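Local atomic coordinates of BtGH115A (Bacteroides thetaiotaomicron, PDB entry 5BY3), a protein that removes 4-O-methyl-glucuronic acid from decorated arabinogalactans, acting as an alpha-glucuronidase of glycoside hydrolase family 115. Residues H401-L406 / P498-N503; G502-E507 / R514-L519; R571-A576 / L622-R627. One frame throughout, in Å; residues are numbered along the deposited sequence.

Interaction 1 (H401-L406 / P498-N503); sequences HDHLWL and PEFMGN. With NI (nickel (II) ion), chain C.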
loop_
_atom_site.group_PDB
_atom_site.type_symbol
_atom_site.label_atom_id
_atom_site.label_comp_id
_atom_site.label_asym_id
_atom_site.label_seq_id
_atom_site.Cartn_x
_atom_site.Cartn_y
_atom_site.Cartn_z
ATOM N N HIS A 401 9.879 -5.058 13.443
ATOM C CA HIS A 401 9.501 -6.444 13.030
ATOM C C HIS A 401 8.940 -6.479 11.587
ATOM O O HIS A 401 8.181 -5.596 11.231
ATOM C CB HIS A 401 8.500 -7.050 14.042
ATOM C CG HIS A 401 8.354 -8.523 13.917
ATOM N ND1 HIS A 401 7.732 -9.114 12.837
ATOM C CD2 HIS A 401 8.793 -9.534 14.709
ATOM C CE1 HIS A 401 7.800 -10.432 12.969
ATOM N NE2 HIS A 401 8.435 -10.710 14.098
ATOM N N ASP A 402 9.269 -7.500 10.787
ATOM C CA ASP A 402 8.646 -7.682 9.442
ATOM C C ASP A 402 7.125 -7.860 9.558
ATOM O O ASP A 402 6.641 -8.533 10.480
ATOM C CB ASP A 402 9.090 -8.934 8.679
ATOM C CG ASP A 402 10.609 -9.250 8.736
ATOM O OD1 ASP A 402 11.418 -8.525 9.377
ATOM O OD2 ASP A 402 10.963 -10.315 8.119
ATOM N N HIS A 403 6.388 -7.234 8.629
ATOM C CA HIS A 403 5.051 -7.670 8.310
ATOM C C HIS A 403 5.026 -8.151 6.881
ATOM O O HIS A 403 4.877 -7.353 5.949
ATOM C CB HIS A 403 3.988 -6.603 8.595
ATOM C CG HIS A 403 4.321 -5.221 8.110
ATOM N ND1 HIS A 403 5.294 -4.434 8.704
ATOM C CD2 HIS A 403 3.771 -4.466 7.118
ATOM C CE1 HIS A 403 5.324 -3.256 8.095
ATOM N NE2 HIS A 403 4.435 -3.263 7.110
ATOM N N LEU A 404 5.212 -9.460 6.695
ATOM C CA LEU A 404 5.316 -10.030 5.332
ATOM C C LEU A 404 4.352 -11.149 5.025
ATOM O O LEU A 404 4.310 -11.631 3.880
ATOM C CB LEU A 404 6.724 -10.588 5.102
ATOM C CG LEU A 404 7.935 -9.669 5.072
ATOM C CD1 LEU A 404 9.177 -10.523 4.966
ATOM C CD2 LEU A 404 7.813 -8.767 3.860
ATOM N N TRP A 405 3.606 -11.609 6.030
ATOM C CA TRP A 405 2.781 -12.776 5.787
ATOM C C TRP A 405 1.400 -12.421 5.250
ATOM O O TRP A 405 1.059 -12.791 4.113
ATOM C CB TRP A 405 2.742 -13.635 7.006
ATOM C CG TRP A 405 1.771 -14.763 6.981
ATOM C CD1 TRP A 405 1.450 -15.589 5.928
ATOM C CD2 TRP A 405 1.033 -15.234 8.103
ATOM N NE1 TRP A 405 0.546 -16.537 6.338
ATOM C CE2 TRP A 405 0.283 -16.348 7.672
ATOM C CE3 TRP A 405 0.923 -14.809 9.438
ATOM C CZ2 TRP A 405 -0.588 -17.037 8.527
ATOM C CZ3 TRP A 405 0.061 -15.496 10.292
ATOM C CH2 TRP A 405 -0.697 -16.586 9.822
ATOM N N LEU A 406 0.648 -11.685 6.070
ATOM C CA LEU A 406 -0.660 -11.174 5.741
ATOM C C LEU A 406 -0.620 -9.640 5.604
ATOM O O LEU A 406 0.315 -8.972 6.058
ATOM C CB LEU A 406 -1.657 -11.584 6.827
ATOM C CG LEU A 406 -1.821 -13.108 6.998
ATOM C CD1 LEU A 406 -2.672 -13.424 8.232
ATOM C CD2 LEU A 406 -2.399 -13.745 5.730
ATOM N N PRO A 498 -0.824 -9.935 13.201
ATOM C CA PRO A 498 -0.453 -11.339 13.428
ATOM C C PRO A 498 1.034 -11.573 13.670
ATOM O O PRO A 498 1.386 -12.213 14.655
ATOM C CB PRO A 498 -0.886 -12.009 12.143
ATOM C CG PRO A 498 -2.136 -11.255 11.805
ATOM C CD PRO A 498 -1.836 -9.821 12.130
ATOM N N GLU A 499 1.872 -11.019 12.799
ATOM C CA GLU A 499 3.311 -11.122 12.866
ATOM C C GLU A 499 3.922 -10.490 14.095
ATOM O O GLU A 499 4.985 -10.927 14.482
ATOM C CB GLU A 499 3.950 -10.517 11.608
ATOM C CG GLU A 499 3.566 -11.207 10.309
ATOM C CD GLU A 499 2.375 -10.557 9.629
ATOM O OE1 GLU A 499 1.589 -9.950 10.372
ATOM O OE2 GLU A 499 2.204 -10.661 8.361
ATOM N N PHE A 500 3.264 -9.508 14.731
ATOM C CA PHE A 500 3.722 -8.910 16.022
ATOM C C PHE A 500 3.261 -9.627 17.331
ATOM O O PHE A 500 3.578 -9.170 18.447
ATOM C CB PHE A 500 3.373 -7.404 16.150
ATOM C CG PHE A 500 3.644 -6.564 14.926
ATOM C CD1 PHE A 500 4.533 -6.966 13.914
ATOM C CD2 PHE A 500 3.004 -5.304 14.802
ATOM C CE1 PHE A 500 4.726 -6.160 12.767
ATOM C CE2 PHE A 500 3.225 -4.477 13.689
ATOM C CZ PHE A 500 4.092 -4.904 12.660
HETATM N N MSE A 501 2.540 -10.737 17.218
HETATM C CA MSE A 501 1.879 -11.363 18.392
HETATM C C MSE A 501 2.822 -12.105 19.289
HETATM O O MSE A 501 2.428 -12.495 20.387
HETATM C CB MSE A 501 0.760 -12.336 18.010
HETATM C CG MSE A 501 -0.440 -11.571 17.461
HETATM SE SE MSE A 501 -1.238 -10.417 18.831
HETATM C CE MSE A 501 -1.582 -11.761 20.208
ATOM N N GLY A 502 4.060 -12.318 18.837
ATOM C CA GLY A 502 5.106 -12.884 19.680
ATOM C C GLY A 502 5.788 -11.877 20.593
ATOM O O GLY A 502 6.545 -12.275 21.503
ATOM N N ASN A 503 5.536 -10.575 20.370
ATOM C CA ASN A 503 6.251 -9.505 21.087
ATOM C C ASN A 503 7.780 -9.696 20.953
ATOM O O ASN A 503 8.520 -9.625 21.931
ATOM C CB ASN A 503 5.803 -9.448 22.585
ATOM C CG ASN A 503 6.169 -8.122 23.287
ATOM O OD1 ASN A 503 6.444 -7.096 22.636
ATOM N ND2 ASN A 503 6.168 -8.142 24.627
HETATM NI NI NI C . 4.355 -11.424 1.518
HETATM O O HOH W 1 0.086 -8.217 8.880
HETATM O O HOH W 2 6.065 -13.142 2.069
HETATM O O HOH W 3 2.800 -10.194 -0.057
#
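Glu499 grips the backbone of Trp405 and Leu406, two successive N-H groups sharing one carboxylate oxygen. Trp405 N gives a bent bond (136°) to the anti lone pair of Glu499 OE2 at 2.9 Å. Leu406 N reaches the same OE2 at 3.0 Å along a straighter path (159°), on the syn side and somewhat out of the carboxylate plane. The bend at chi2 of Glu499 (93°) places CD for this grip. A water donates to Glu499 OE1 at 2.7 Å and also to Leu406 O, tying the second oxygen to the same loop.

Residues 401-406 belong to the loop after strand 388-393 of an eight-stranded parallel sheet, consistent with the TIM-barrel fold of the family. Leu404 O binds the nickel ion at 2.4 Å, together with Asp436 and two waters. Because Trp405 N belongs to the same peptide group as that oxygen, Glu499 acts as a second-shell residue.

Among the rings, His401 lays one face over Glu499 O, its CE1 3.2 Å from that oxygen. In its own plane the imidazole donates from ND1 to Asp402 O, which fixes its rotation. Asp402 O also lies at the edge of the Phe500 ring, 3.8 Å from CE1.

Apolar contact comes from Pro498, whose CB meets Trp405 CZ3 at 4.1 Å while its CG touches Leu406 CD1; Trp405 NE1 bonds to Tyr561 of helix 552-580.

Interaction 2 (G502-E507 / R514-L519); sequences GNTREE and RVVKDL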
loop_
_atom_site.group_PDB
_atom_site.type_symbol
_atom_site.label_atom_id
_atom_site.label_comp_id
_atom_site.label_asym_id
_atom_site.label_seq_id
_atom_site.Cartn_x
_atom_site.Cartn_y
_atom_site.Cartn_z
ATOM N N GLY A 502 4.060 -12.318 18.837
ATOM C CA GLY A 502 5.106 -12.884 19.680
ATOM C C GLY A 502 5.788 -11.877 20.593
ATOM O O GLY A 502 6.545 -12.275 21.503
ATOM N N ASN A 503 5.536 -10.575 20.370
ATOM C CA ASN A 503 6.251 -9.505 21.087
ATOM C C ASN A 503 7.780 -9.696 20.953
ATOM O O ASN A 503 8.520 -9.625 21.931
ATOM C CB ASN A 503 5.803 -9.448 22.585
ATOM C CG ASN A 503 6.169 -8.122 23.287
ATOM O OD1 ASN A 503 6.444 -7.096 22.636
ATOM N ND2 ASN A 503 6.168 -8.142 24.627
ATOM N N THR A 504 8.245 -10.004 19.750
ATOM C CA THR A 504 9.673 -10.193 19.489
ATOM C C THR A 504 10.149 -9.002 18.641
ATOM O O THR A 504 9.352 -8.199 18.177
ATOM C CB THR A 504 9.948 -11.504 18.693
ATOM O OG1 THR A 504 9.147 -11.524 17.520
ATOM C CG2 THR A 504 9.645 -12.757 19.498
ATOM N N ARG A 505 11.453 -8.870 18.450
ATOM C CA ARG A 505 11.990 -7.864 17.536
ATOM C C ARG A 505 12.960 -8.470 16.542
ATOM O O ARG A 505 13.505 -9.570 16.758
ATOM C CB ARG A 505 12.565 -6.656 18.298
ATOM C CG ARG A 505 11.557 -5.530 18.298
ATOM C CD ARG A 505 11.270 -4.936 19.647
ATOM N NE ARG A 505 12.293 -3.966 19.986
ATOM C CZ ARG A 505 12.113 -2.887 20.748
ATOM N NH1 ARG A 505 10.913 -2.586 21.251
ATOM N NH2 ARG A 505 13.142 -2.100 20.983
ATOM N N GLU A 506 13.104 -7.769 15.424
ATOM C CA GLU A 506 14.069 -8.087 14.380
ATOM C C GLU A 506 15.077 -6.950 14.281
ATOM O O GLU A 506 14.796 -5.832 14.732
ATOM C CB GLU A 506 13.368 -8.327 13.049
ATOM C CG GLU A 506 12.854 -9.739 12.888
ATOM C CD GLU A 506 13.944 -10.823 12.965
ATOM O OE1 GLU A 506 14.961 -10.751 12.255
ATOM O OE2 GLU A 506 13.769 -11.779 13.730
ATOM N N GLU A 507 16.258 -7.274 13.743
ATOM C CA GLU A 507 17.442 -6.389 13.669
ATOM C C GLU A 507 17.917 -5.741 14.969
ATOM O O GLU A 507 18.518 -4.670 14.941
ATOM C CB GLU A 507 17.288 -5.352 12.563
ATOM C CG GLU A 507 17.045 -6.005 11.202
ATOM C CD GLU A 507 16.719 -4.997 10.117
ATOM O OE1 GLU A 507 16.629 -3.778 10.429
ATOM O OE2 GLU A 507 16.556 -5.443 8.955
ATOM N N ARG A 514 14.411 -12.208 20.278
ATOM C CA ARG A 514 13.949 -13.235 19.354
ATOM C C ARG A 514 13.179 -14.324 20.101
ATOM O O ARG A 514 12.615 -15.226 19.480
ATOM C CB ARG A 514 15.142 -13.794 18.579
ATOM C CG ARG A 514 15.920 -12.759 17.739
ATOM C CD ARG A 514 17.173 -13.340 17.078
ATOM N NE ARG A 514 16.935 -14.652 16.457
ATOM C CZ ARG A 514 16.348 -14.833 15.275
ATOM N NH1 ARG A 514 15.937 -13.785 14.563
ATOM N NH2 ARG A 514 16.159 -16.064 14.815
ATOM N N VAL A 515 13.161 -14.220 21.433
ATOM C CA VAL A 515 12.410 -15.110 22.322
ATOM C C VAL A 515 10.967 -14.590 22.380
ATOM O O VAL A 515 10.736 -13.436 22.768
ATOM C CB VAL A 515 13.018 -15.142 23.771
ATOM C CG1 VAL A 515 12.168 -15.973 24.745
ATOM C CG2 VAL A 515 14.455 -15.652 23.762
ATOM N N VAL A 516 10.017 -15.435 21.978
ATOM C CA VAL A 516 8.597 -15.198 22.186
ATOM C C VAL A 516 8.244 -14.983 23.694
ATOM O O VAL A 516 8.725 -15.717 24.580
ATOM C CB VAL A 516 7.766 -16.303 21.506
ATOM C CG1 VAL A 516 6.336 -16.324 22.025
ATOM C CG2 VAL A 516 7.744 -16.109 19.990
ATOM N N LYS A 517 7.414 -13.970 23.973
ATOM C CA LYS A 517 7.176 -13.509 25.342
ATOM C C LYS A 517 5.839 -12.782 25.469
ATOM O O LYS A 517 5.315 -12.276 24.477
ATOM C CB LYS A 517 8.325 -12.611 25.818
ATOM C CG LYS A 517 8.477 -11.321 25.006
ATOM C CD LYS A 517 9.930 -11.032 24.649
ATOM C CE LYS A 517 10.493 -10.026 25.613
ATOM N NZ LYS A 517 9.667 -8.784 25.534
ATOM N N ASP A 518 5.311 -12.729 26.695
ATOM C CA ASP A 518 4.041 -12.065 27.015
ATOM C C ASP A 518 3.877 -10.691 26.348
ATOM O O ASP A 518 4.797 -9.855 26.334
ATOM C CB ASP A 518 3.880 -11.855 28.544
ATOM C CG ASP A 518 3.904 -13.157 29.359
ATOM O OD1 ASP A 518 3.949 -14.283 28.796
ATOM O OD2 ASP A 518 3.868 -13.022 30.602
ATOM N N LEU A 519 2.688 -10.465 25.824
ATOM C CA LEU A 519 2.239 -9.135 25.494
ATOM C C LEU A 519 1.766 -8.566 26.818
ATOM O O LEU A 519 1.316 -9.346 27.662
ATOM C CB LEU A 519 1.109 -9.212 24.467
ATOM C CG LEU A 519 1.626 -9.696 23.108
ATOM C CD1 LEU A 519 0.562 -10.489 22.418
ATOM C CD2 LEU A 519 2.082 -8.539 22.234
#
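Asn503 and Asp518 meet because Asn503 CG stands anti to its backbone N (chi1 -163°), while at the other end a bend at chi3 of Arg514 (45°) places NE so that the guanidinium can turn back to Glu506. The two segments are the legs of one loop between helices 476-495 and 523-543; the chain doubles back without forming regular strands, and bonds between the legs hold it closed.

Asn503 ND2 donates to Asp518 O at 2.8 Å, the oxygen lying somewhat out of the amide plane. Next to it, Lys517 N binds Gly502 O at 3.1 Å, so two neighbouring residues of each leg are paired. With no side chain on Gly502, Val516 CG2 approaches to 4.2 Å from Gly502 CA, and the same methyl packs on Thr504 CG2 at 3.9 Å. The aliphatic part of Lys517 runs past the backbone of Asn503, its CD 3.4 Å from Asn503 O. Leu519 CD2 touches Asn503 CB from further along the same leg.

Asp518 has its charge partner in Arg580, and Arg505 turns from the opposing leg to salt bridges with Glu730 and Glu734. Glu506 serves two arginines: OE1 bridges to Arg620, and OE2 bridges to Arg514 NH1 at 3.1 Å, with the carboxylate and guanidinium planes 84° apart.

Interaction 3 (R571-A576 / L622-R627); sequences RKLLYA and LPVFNR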
loop_
_atom_site.group_PDB
_atom_site.type_symbol
_atom_site.label_atom_id
_atom_site.label_comp_id
_atom_site.label_asym_id
_atom_site.label_seq_id
_atom_site.Cartn_x
_atom_site.Cartn_y
_atom_site.Cartn_z
ATOM N N ARG A 571 -4.658 -17.320 18.395
ATOM C CA ARG A 571 -4.795 -18.561 19.179
ATOM C C ARG A 571 -3.463 -19.172 19.566
ATOM O O ARG A 571 -3.260 -19.482 20.726
ATOM C CB ARG A 571 -5.646 -19.584 18.423
ATOM C CG ARG A 571 -7.108 -19.173 18.329
ATOM C CD ARG A 571 -8.019 -20.376 18.209
ATOM N NE ARG A 571 -9.416 -19.964 18.257
ATOM C CZ ARG A 571 -10.431 -20.633 17.714
ATOM N NH1 ARG A 571 -10.234 -21.765 17.042
ATOM N NH2 ARG A 571 -11.644 -20.135 17.815
ATOM N N LYS A 572 -2.559 -19.329 18.594
ATOM C CA LYS A 572 -1.287 -20.011 18.824
ATOM C C LYS A 572 -0.482 -19.294 19.889
ATOM O O LYS A 572 0.060 -19.926 20.829
ATOM C CB LYS A 572 -0.452 -20.110 17.534
ATOM C CG LYS A 572 0.872 -20.907 17.667
ATOM C CD LYS A 572 1.759 -20.742 16.435
ATOM C CE LYS A 572 2.576 -19.439 16.455
ATOM N NZ LYS A 572 3.466 -19.338 15.272
ATOM N N LEU A 573 -0.420 -17.977 19.740
ATOM C CA LEU A 573 0.404 -17.153 20.603
ATOM C C LEU A 573 -0.322 -16.790 21.897
ATOM O O LEU A 573 0.314 -16.728 22.947
ATOM C CB LEU A 573 0.981 -15.921 19.819
ATOM C CG LEU A 573 2.064 -16.429 18.836
ATOM C CD1 LEU A 573 2.023 -15.811 17.453
ATOM C CD2 LEU A 573 3.457 -16.370 19.433
ATOM N N LEU A 574 -1.637 -16.559 21.853
ATOM C CA LEU A 574 -2.325 -16.247 23.107
ATOM C C LEU A 574 -2.545 -17.456 24.033
ATOM O O LEU A 574 -2.364 -17.304 25.250
ATOM C CB LEU A 574 -3.589 -15.441 22.890
ATOM C CG LEU A 574 -3.251 -14.038 22.416
ATOM C CD1 LEU A 574 -4.543 -13.287 22.155
ATOM C CD2 LEU A 574 -2.394 -13.309 23.434
ATOM N N TYR A 575 -2.905 -18.632 23.484
ATOM C CA TYR A 575 -2.987 -19.859 24.302
ATOM C C TYR A 575 -1.619 -20.178 24.887
ATOM O O TYR A 575 -1.515 -20.573 26.031
ATOM C CB TYR A 575 -3.450 -21.078 23.508
ATOM C CG TYR A 575 -4.880 -21.085 22.973
ATOM C CD1 TYR A 575 -5.934 -20.504 23.686
ATOM C CD2 TYR A 575 -5.177 -21.764 21.765
ATOM C CE1 TYR A 575 -7.230 -20.521 23.188
ATOM C CE2 TYR A 575 -6.474 -21.810 21.261
ATOM C CZ TYR A 575 -7.502 -21.193 21.971
ATOM O OH TYR A 575 -8.790 -21.240 21.453
ATOM N N ALA A 576 -0.571 -19.986 24.081
ATOM C CA ALA A 576 0.803 -20.134 24.531
ATOM C C ALA A 576 1.108 -19.256 25.753
ATOM O O ALA A 576 1.797 -19.715 26.703
ATOM C CB ALA A 576 1.759 -19.822 23.392
ATOM N N LEU A 622 11.163 -16.438 10.682
ATOM C CA LEU A 622 11.212 -15.678 11.930
ATOM C C LEU A 622 10.664 -16.523 13.042
ATOM O O LEU A 622 9.729 -17.306 12.805
ATOM C CB LEU A 622 10.488 -14.324 11.825
ATOM C CG LEU A 622 11.048 -13.341 10.783
ATOM C CD1 LEU A 622 10.598 -11.926 11.103
ATOM C CD2 LEU A 622 12.582 -13.376 10.637
ATOM N N PRO A 623 11.248 -16.398 14.259
ATOM C CA PRO A 623 10.854 -17.259 15.389
ATOM C C PRO A 623 9.335 -17.254 15.646
ATOM O O PRO A 623 8.724 -18.334 15.844
ATOM C CB PRO A 623 11.618 -16.646 16.578
ATOM C CG PRO A 623 12.782 -15.992 15.966
ATOM C CD PRO A 623 12.281 -15.425 14.666
ATOM N N VAL A 624 8.734 -16.053 15.590
ATOM C CA VAL A 624 7.293 -15.896 15.770
ATOM C C VAL A 624 6.436 -16.916 14.961
ATOM O O VAL A 624 5.347 -17.273 15.446
ATOM C CB VAL A 624 6.852 -14.417 15.552
ATOM C CG1 VAL A 624 6.836 -14.036 14.081
ATOM C CG2 VAL A 624 5.485 -14.131 16.155
ATOM N N PHE A 625 6.910 -17.387 13.786
ATOM C CA PHE A 625 6.105 -18.291 12.942
ATOM C C PHE A 625 6.227 -19.778 13.300
ATOM O O PHE A 625 5.555 -20.626 12.695
ATOM C CB PHE A 625 6.416 -18.115 11.433
ATOM C CG PHE A 625 6.283 -16.703 10.935
ATOM C CD1 PHE A 625 5.023 -16.077 10.839
ATOM C CD2 PHE A 625 7.402 -15.975 10.578
ATOM C CE1 PHE A 625 4.897 -14.765 10.399
ATOM C CE2 PHE A 625 7.274 -14.652 10.122
ATOM C CZ PHE A 625 6.030 -14.056 10.024
ATOM N N ASN A 626 7.102 -20.103 14.243
ATOM C CA ASN A 626 7.326 -21.496 14.646
ATOM C C ASN A 626 6.250 -22.001 15.616
ATOM O O ASN A 626 5.487 -21.199 16.153
ATOM C CB ASN A 626 8.688 -21.611 15.343
ATOM C CG ASN A 626 9.857 -21.401 14.407
ATOM O OD1 ASN A 626 10.903 -20.912 14.834
ATOM N ND2 ASN A 626 9.697 -21.777 13.132
ATOM N N ARG A 627 6.213 -23.316 15.900
ATOM C CA ARG A 627 5.468 -23.749 17.103
ATOM C C ARG A 627 6.175 -23.080 18.248
ATOM O O ARG A 627 7.386 -22.855 18.188
ATOM C CB ARG A 627 5.488 -25.234 17.351
ATOM C CG ARG A 627 4.589 -26.052 16.482
ATOM C CD ARG A 627 4.944 -27.542 16.614
ATOM N NE ARG A 627 4.125 -28.308 15.675
ATOM C CZ ARG A 627 4.506 -28.702 14.456
ATOM N NH1 ARG A 627 5.730 -28.436 13.967
ATOM N NH2 ARG A 627 3.629 -29.361 13.704
#
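Lys572 extends from helix 552-580 to a short 3-10 turn, residues 623-625, and ties the two together through backbone carbonyls. The contact is a helix-to-loop tie in which a lysine ammonium donates to two carbonyls of the loop, where the long helix packs against the chain that follows helix 587-603. CG lies anti to the backbone N (chi1 -176°), and the bend at chi3 (82°) places CE 3.4 Å from Asn626 O.

From there NZ makes two bonds. It meets Val624 O at 2.8 Å in the carbonyl plane, on a lone pair, and it meets Asn626 O at 2.9 Å from above the carbonyl plane, 38° out of it. Two oxygens gripping one buried ammonium would be expected to offset part of the cost of burying its charge. An alanine here would probably leave the carbonyls of Val624 and Asn626 without their shared donor and open a gap between helix and turn.

One residue on, Leu573 supplies the apolar half of the contact: its CD1 lies 4.1 Å from Val624 CG2, the two side chains crossing at about a right angle. Beyond it, Leu574 faces other neighbours, Met501 among them, and helix 523-543.

The turn is braced by its own bonds, Phe625 N to Leu622 O at 3.0 Å and Asn626 N to Pro623 O at 2.9 Å. Phe625 CB points away from the helix, and the nearest atom of its side chain is about 9 Å from the bound nickel ion. Val624 CG1 sits over the centre of the Phe625 ring, 3.9 Å above its plane.

How the interactions relate
The three contacts form one cluster on the same side of the chain's centre, each centre about 10 Å from the other two. Along the chain, interaction 2 begins where interaction 1 ends, at the shared residues Gly502 and Asn503, and interaction 3 follows. Segment 622-627 of interaction 3 packs against the other two: Val624 CG2 lies 3.5 Å from Gly502 N, and Leu622, just before the 3-10 turn, touches both Asp402 and Glu506. Helix 552-580, which carries one side of interaction 3, also reaches Trp405 and Met501 in interaction 1 and Val516 in interaction 2. The barrel loop beside the nickel ion is thereby joined to the helices that follow the barrel.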